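Local coordinates for protein GH61E (Thielavia terrestris, PDB 3EJA) that is a copper-dependent lytic polysaccharide monooxygenase that oxidatively cleaves (1-4)-glycosidic bonds in crystalline and amorphous polysaccharides, at residues V98-P103 with P203-C208. Sequence-based numbering, arbitrary orientation.
Sequences VYEDHP and PAVFSC
Val98 and Val205 approach to 5.3 Å between their CA atoms, where the C-terminal tail passes an outermost strand, 96-100, at a slant, with no direct hydrogen bond between 98-103 and 203-208. Two waters bridge the segments instead: one donates to both Val98 O and Phe206 O, the other accepts from Val205 N and donates to the Glu100 carboxylate at OE2. Val205 points at the strand and splits its methyls. Val205 CG1, anti to the backbone N (chi1 175°), rests against the peptide, 3.7 Å from Val98 O; Val205 CG2 lies over the aliphatic arm of Glu100, 3.5 Å from Glu100 CG. The arm runs extended past CG, crossing the valine. His102 NE2 donates to Glu100 OE2 at 3.0 Å, arriving from above the carboxylate plane, 49° out of it, whereas OE1 forms a salt bridge with Lys97, whose NZ also bonds Pro203 O. Were Glu100 replaced by an alanine, Lys97 and His102 would probably lose their carboxylate mate, the water on Val205 N an acceptor, and Val205 CG2 the chain it rests on. On its far side Val98 packs on Phe74 and Met76, and with Tyr99 it forms a classic beta bulge opposite Phe74. Cys208 is disulfide-bonded to Cys126, and a backbone bond ties Phe206 to Lys97. Thus the C-terminal tail crosses an edge strand of the AA9 beta-sandwich, away from the metal site.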
loop_
_atom_site.group_PDB
_atom_site.type_symbol
_atom_site.label_atom_id
_atom_site.label_comp_id
_atom_site.label_asym_id
_atom_site.label_seq_id
_atom_site.Cartn_x
_atom_site.Cartn_y
_atom_site.Cartn_z
ATOM N N VAL A 98 5.577 -4.223 -4.572
ATOM C CA VAL A 98 5.327 -4.542 -5.983
ATOM C C VAL A 98 5.176 -3.314 -6.887
ATOM O O VAL A 98 5.209 -3.445 -8.119
ATOM C CB VAL A 98 4.105 -5.509 -6.176
ATOM C CG1 VAL A 98 4.358 -6.832 -5.470
ATOM C CG2 VAL A 98 2.796 -4.872 -5.709
ATOM N N TYR A 99 5.012 -2.136 -6.282
ATOM C CA TYR A 99 4.822 -0.891 -7.026
ATOM C C TYR A 99 5.196 0.310 -6.165
ATOM O O TYR A 99 4.921 0.323 -4.963
ATOM C CB TYR A 99 3.360 -0.757 -7.510
ATOM C CG TYR A 99 3.070 0.552 -8.209
ATOM C CD1 TYR A 99 2.735 1.699 -7.477
ATOM C CD2 TYR A 99 3.149 0.652 -9.606
ATOM C CE1 TYR A 99 2.482 2.907 -8.107
ATOM C CE2 TYR A 99 2.905 1.865 -10.248
ATOM C CZ TYR A 99 2.573 2.986 -9.493
ATOM O OH TYR A 99 2.320 4.182 -10.117
ATOM N N GLU A 100 5.816 1.310 -6.793
ATOM C CA GLU A 100 5.982 2.630 -6.186
ATOM C C GLU A 100 6.017 3.664 -7.305
ATOM O O GLU A 100 6.444 3.367 -8.419
ATOM C CB GLU A 100 7.274 2.694 -5.347
ATOM C CG GLU A 100 8.553 2.683 -6.185
ATOM C CD GLU A 100 9.829 2.646 -5.363
ATOM O OE1 GLU A 100 9.759 2.522 -4.124
ATOM O OE2 GLU A 100 10.912 2.727 -5.969
ATOM N N ASP A 101 5.568 4.868 -7.038
ATOM C CA ASP A 101 5.749 5.896 -8.047
ATOM C C ASP A 101 6.798 6.905 -7.576
ATOM O O ASP A 101 7.234 6.875 -6.421
ATOM C CB ASP A 101 4.412 6.542 -8.428
ATOM C CG ASP A 101 3.693 7.131 -7.248
ATOM O OD1 ASP A 101 4.316 7.261 -6.173
ATOM O OD2 ASP A 101 2.507 7.476 -7.395
ATOM N N HIS A 102 7.210 7.780 -8.484
ATOM C CA HIS A 102 8.237 8.772 -8.194
ATOM C C HIS A 102 7.741 10.118 -8.685
ATOM O O HIS A 102 7.042 10.176 -9.700
ATOM C CB HIS A 102 9.550 8.406 -8.897
ATOM C CG HIS A 102 10.037 7.027 -8.577
ATOM N ND1 HIS A 102 10.162 6.041 -9.530
ATOM C CD2 HIS A 102 10.408 6.465 -7.404
ATOM C CE1 HIS A 102 10.600 4.932 -8.960
ATOM N NE2 HIS A 102 10.757 5.162 -7.670
ATOM N N PRO A 103 8.090 11.197 -7.967
ATOM C CA PRO A 103 7.719 12.539 -8.393
ATOM C C PRO A 103 8.574 13.007 -9.576
ATOM O O PRO A 103 9.636 12.444 -9.827
ATOM C CB PRO A 103 8.035 13.389 -7.162
ATOM C CG PRO A 103 9.156 12.660 -6.495
ATOM C CD PRO A 103 8.860 11.209 -6.707
ATOM N N PRO A 203 11.483 -1.157 1.311
ATOM C CA PRO A 203 12.400 -1.923 0.466
ATOM C C PRO A 203 12.254 -1.596 -1.030
ATOM O O PRO A 203 11.310 -0.911 -1.429
ATOM C CB PRO A 203 11.995 -3.374 0.752
ATOM C CG PRO A 203 10.544 -3.294 1.125
ATOM C CD PRO A 203 10.396 -1.990 1.864
ATOM N N ALA A 204 13.199 -2.077 -1.837
ATOM C CA ALA A 204 13.133 -1.918 -3.287
ATOM C C ALA A 204 11.926 -2.663 -3.861
ATOM O O ALA A 204 11.521 -3.691 -3.320
ATOM C CB ALA A 204 14.413 -2.438 -3.931
ATOM N N VAL A 205 11.371 -2.148 -4.955
ATOM C CA VAL A 205 10.303 -2.827 -5.691
ATOM C C VAL A 205 10.828 -4.181 -6.151
ATOM O O VAL A 205 11.922 -4.273 -6.731
ATOM C CB VAL A 205 9.836 -2.029 -6.947
ATOM C CG1 VAL A 205 8.803 -2.818 -7.764
ATOM C CG2 VAL A 205 9.251 -0.700 -6.552
ATOM N N PHE A 206 10.063 -5.228 -5.863
ATOM C CA PHE A 206 10.363 -6.548 -6.385
ATOM C C PHE A 206 10.032 -6.613 -7.875
ATOM O O PHE A 206 8.981 -6.165 -8.302
ATOM C CB PHE A 206 9.588 -7.641 -5.633
ATOM C CG PHE A 206 9.705 -9.011 -6.270
ATOM C CD1 PHE A 206 10.863 -9.766 -6.113
ATOM C CD2 PHE A 206 8.669 -9.526 -7.053
ATOM C CE1 PHE A 206 10.984 -11.028 -6.719
ATOM C CE2 PHE A 206 8.782 -10.787 -7.657
ATOM C CZ PHE A 206 9.940 -11.535 -7.488
ATOM N N SER A 207 10.939 -7.184 -8.653
ATOM C CA SER A 207 10.693 -7.440 -10.065
ATOM C C SER A 207 11.173 -8.835 -10.450
ATOM O O SER A 207 12.148 -9.361 -9.895
ATOM C CB SER A 207 11.386 -6.392 -10.943
ATOM O OG SER A 207 12.776 -6.375 -10.668
ATOM N N CYS A 208 10.472 -9.426 -11.407
ATOM C CA CYS A 208 10.808 -10.745 -11.929
ATOM C C CYS A 208 11.966 -10.665 -12.920
ATOM O O CYS A 208 12.765 -11.598 -13.014
ATOM C CB CYS A 208 9.579 -11.366 -12.592
ATOM S SG CYS A 208 8.219 -11.665 -11.439
ATOM O OXT CYS A 208 12.121 -9.673 -13.645
HETATM O O HOH W 1 6.536 -5.809 -9.180
HETATM O O HOH W 2 12.532 0.081 -5.858
#